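Local coordinates for protein aminopeptidase N (PDB 5DLL) that is a zinc-dependent M1-family metallopeptidase that releases N-terminal amino acids, preferably alanine, from peptides and probably helps degrade intracellular peptides, at residues 69-74 with 106-111. Numbering follows the deposited sequence.
Sequences LKLLSI and TVVEIN. With NA (sodium ion), chain R.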
ATOM      1  N   LEU A  69      16.816   8.148 -28.715  1.00 38.46           N
ATOM      2  CA  LEU A  69      16.395   7.398 -29.904  1.00 38.38           C
ATOM      3  C   LEU A  69      17.241   7.766 -31.122  1.00 42.24           C
ATOM      4  O   LEU A  69      17.376   8.945 -31.459  1.00 40.99           O
ATOM      5  CB  LEU A  69      14.924   7.690 -30.230  1.00 35.51           C
ATOM      6  CG  LEU A  69      13.898   7.480 -29.115  1.00 37.40           C
ATOM      7  CD1 LEU A  69      12.499   7.783 -29.624  1.00 35.41           C
ATOM      8  CD2 LEU A  69      13.977   6.065 -28.563  1.00 41.37           C
ATOM      9  N   LYS A  70      17.797   6.758 -31.790  1.00 44.28           N
ATOM     10  CA  LYS A  70      18.482   6.974 -33.060  1.00 48.53           C
ATOM     11  C   LYS A  70      17.471   6.789 -34.187  1.00 42.23           C
ATOM     12  O   LYS A  70      17.022   5.676 -34.438  1.00 47.33           O
ATOM     13  CB  LYS A  70      19.657   6.008 -33.222  1.00 53.04           C
ATOM     14  CG  LYS A  70      20.605   6.390 -34.346  1.00 65.32           C
ATOM     15  CD  LYS A  70      21.662   5.324 -34.569  1.00 74.49           C
ATOM     16  CE  LYS A  70      22.440   5.582 -35.849  1.00 80.07           C
ATOM     17  NZ  LYS A  70      23.253   4.401 -36.245  1.00 89.03           N
ATOM     18  N   LEU A  71      17.108   7.887 -34.846  1.00 38.58           N
ATOM     19  CA  LEU A  71      16.128   7.872 -35.930  1.00 40.29           C
ATOM     20  C   LEU A  71      16.759   7.447 -37.255  1.00 41.71           C
ATOM     21  O   LEU A  71      17.502   8.215 -37.859  1.00 45.53           O
ATOM     22  CB  LEU A  71      15.507   9.260 -36.092  1.00 44.37           C
ATOM     23  CG  LEU A  71      14.484   9.430 -37.219  1.00 50.72           C
ATOM     24  CD1 LEU A  71      13.276   8.537 -36.975  1.00 50.36           C
ATOM     25  CD2 LEU A  71      14.065  10.886 -37.340  1.00 51.24           C
ATOM     26  N   LEU A  72      16.437   6.240 -37.713  1.00 39.86           N
ATOM     27  CA  LEU A  72      16.969   5.717 -38.972  1.00 43.26           C
ATOM     28  C   LEU A  72      16.079   6.026 -40.170  1.00 44.82           C
ATOM     29  O   LEU A  72      16.548   6.010 -41.306  1.00 56.82           O
ATOM     30  CB  LEU A  72      17.158   4.201 -38.882  1.00 43.52           C
ATOM     31  CG  LEU A  72      17.982   3.690 -37.703  1.00 44.34           C
ATOM     32  CD1 LEU A  72      18.079   2.174 -37.748  1.00 42.97           C
ATOM     33  CD2 LEU A  72      19.364   4.325 -37.706  1.00 48.75           C
ATOM     34  N   SER A  73      14.797   6.284 -39.930  1.00 44.29           N
ATOM     35  CA  SER A  73      13.845   6.475 -41.025  1.00 46.67           C
ATOM     36  C   SER A  73      12.540   7.088 -40.542  1.00 42.83           C
ATOM     37  O   SER A  73      12.121   6.865 -39.406  1.00 47.94           O
ATOM     38  CB  SER A  73      13.547   5.141 -41.721  1.00 45.84           C
ATOM     39  OG  SER A  73      12.521   5.292 -42.687  1.00 47.51           O
ATOM     40  N   ILE A  74      11.903   7.849 -41.426  1.00 40.90           N
ATOM     41  CA  ILE A  74      10.623   8.485 -41.135  1.00 40.61           C
ATOM     42  C   ILE A  74       9.855   8.740 -42.432  1.00 43.75           C
ATOM     43  O   ILE A  74      10.385   9.337 -43.375  1.00 44.76           O
ATOM     44  CB  ILE A  74      10.803   9.796 -40.334  1.00 43.10           C
ATOM     45  CG1 ILE A  74       9.448  10.437 -40.030  1.00 45.15           C
ATOM     46  CG2 ILE A  74      11.701  10.785 -41.071  1.00 49.42           C
ATOM     47  CD1 ILE A  74       9.526  11.562 -39.020  1.00 49.61           C
ATOM     48  N   THR A 106       7.927   5.286 -38.320  1.00 45.79           N
ATOM     49  CA  THR A 106       9.287   5.589 -37.872  1.00 43.43           C
ATOM     50  C   THR A 106      10.032   4.299 -37.556  1.00 42.69           C
ATOM     51  O   THR A 106       9.528   3.466 -36.796  1.00 49.15           O
ATOM     52  CB  THR A 106       9.315   6.452 -36.584  1.00 47.35           C
ATOM     53  OG1 THR A 106       8.927   5.658 -35.444  1.00 59.20           O
ATOM     54  CG2 THR A 106       8.414   7.674 -36.714  1.00 45.88           C
ATOM     55  N   VAL A 107      11.230   4.148 -38.116  1.00 42.64           N
ATOM     56  CA  VAL A 107      12.173   3.129 -37.652  1.00 40.65           C
ATOM     57  C   VAL A 107      13.183   3.804 -36.734  1.00 38.87           C
ATOM     58  O   VAL A 107      13.691   4.878 -37.051  1.00 41.64           O
ATOM     59  CB  VAL A 107      12.914   2.428 -38.806  1.00 39.52           C
ATOM     60  CG1 VAL A 107      13.861   1.366 -38.261  1.00 37.23           C
ATOM     61  CG2 VAL A 107      11.917   1.811 -39.778  1.00 41.53           C
ATOM     62  N   VAL A 108      13.464   3.159 -35.604  1.00 42.01           N
ATOM     63  CA  VAL A 108      14.310   3.707 -34.541  1.00 41.09           C
ATOM     64  C   VAL A 108      15.210   2.592 -33.998  1.00 43.42           C
ATOM     65  O   VAL A 108      14.830   1.424 -34.035  1.00 46.42           O
ATOM     66  CB  VAL A 108      13.427   4.304 -33.413  1.00 40.42           C
ATOM     67  CG1 VAL A 108      14.119   4.303 -32.056  1.00 45.72           C
ATOM     68  CG2 VAL A 108      12.981   5.714 -33.775  1.00 39.92           C
ATOM     69  N   GLU A 109      16.394   2.955 -33.502  1.00 46.77           N
ATOM     70  CA  GLU A 109      17.312   1.997 -32.875  1.00 44.95           C
ATOM     71  C   GLU A 109      17.609   2.401 -31.430  1.00 40.39           C
ATOM     72  O   GLU A 109      17.758   3.582 -31.129  1.00 40.54           O
ATOM     73  CB  GLU A 109      18.612   1.912 -33.674  1.00 51.29           C
ATOM     74  CG  GLU A 109      19.599   0.865 -33.181  1.00 55.36           C
ATOM     75  CD  GLU A 109      20.925   0.952 -33.905  1.00 60.95           C
ATOM     76  OE1 GLU A 109      20.938   0.757 -35.140  1.00 61.72           O
ATOM     77  OE2 GLU A 109      21.951   1.222 -33.243  1.00 67.36           O
ATOM     78  N   ILE A 110      17.706   1.413 -30.546  1.00 39.54           N
ATOM     79  CA  ILE A 110      17.926   1.657 -29.118  1.00 40.63           C
ATOM     80  C   ILE A 110      18.824   0.593 -28.496  1.00 42.80           C
ATOM     81  O   ILE A 110      18.985  -0.500 -29.037  1.00 42.54           O
ATOM     82  CB  ILE A 110      16.595   1.699 -28.336  1.00 40.56           C
ATOM     83  CG1 ILE A 110      15.803   0.402 -28.544  1.00 43.38           C
ATOM     84  CG2 ILE A 110      15.766   2.903 -28.761  1.00 40.57           C
ATOM     85  CD1 ILE A 110      14.521   0.325 -27.744  1.00 43.36           C
ATOM     86  N   ASN A 111      19.390   0.927 -27.340  1.00 48.37           N
ATOM     87  CA  ASN A 111      20.377   0.088 -26.674  1.00 47.36           C
ATOM     88  C   ASN A 111      19.886  -0.308 -25.280  1.00 49.35           C
ATOM     89  O   ASN A 111      20.071   0.441 -24.318  1.00 57.55           O
ATOM     90  CB  ASN A 111      21.710   0.839 -26.594  1.00 44.74           C
ATOM     91  CG  ASN A 111      22.895  -0.078 -26.357  1.00 51.02           C
ATOM     92  OD1 ASN A 111      22.750  -1.218 -25.908  1.00 51.65           O
ATOM     93  ND2 ASN A 111      24.087   0.426 -26.658  1.00 55.66           N
TER
HETATM   94 NA    NA R 917       9.900   3.587 -34.575  1.00 56.96          NA
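Residues 70-74 and 106-110, parts of strands 70-76 and 101-110, run antiparallel, and their side chains pack most closely at the end where Leu69 meets Val108 and Ile110. Leu69 CG stands anti to its carbonyl carbon (chi1 -54°), and its CD2 meets Ile110 CG2 at 3.6 Å, the two side chains lying side by side and pointing the same way. The Leu69 side chain crosses that of Val108 obliquely, CD2 reaching CG1 at 3.9 Å. Leu71, Ile74, Thr106 and Val108 share one face of the sheet. Here Leu71 CD1 comes to 3.7 Å from the carbonyl oxygen Val107 O and lies more loosely against Val108 CG2, while Phe86 and Leu93 pack on Leu71 and Ile74.

Lys70 and Glu109 form a regular hydrogen-bonded pair: Glu109 N gives to Lys70 O at 2.9 Å, and the return bond from Lys70 N to Glu109 O is nearly straight (165°), both donors lying in the carbonyl planes. The register then slips by one residue in a classic beta bulge. Leu72 and Ser73 both sit opposite Val107, whose carbonyl oxygen takes a bond from Leu72 N at 3.1 Å, with the donor above the carbonyl plane, and a weak one from Ser73 N. This pairing belongs to the beta sheet of the M1 N-terminal domain, where strand 42-52 flanks 101-110 on its other edge. Thr106 binds a sodium ion through both O and OG1, with Val44 O of the flanking strand and Thr141 OG1 as the other ligands; chi1 of 73° places OG1 between the backbone N and carbonyl carbon.

The side of Lys70, Ser73, Val107 and Glu109 is more open to solvent, although Ser73 CB still packs on Val107 CB at 4.0 Å. Lys70 extends outward, its NZ 4.5 Å from Glu109 OE1, too far for a salt bridge, and exposed Leu72 brings CD1 obliquely across Glu109, 4.1 Å from CB.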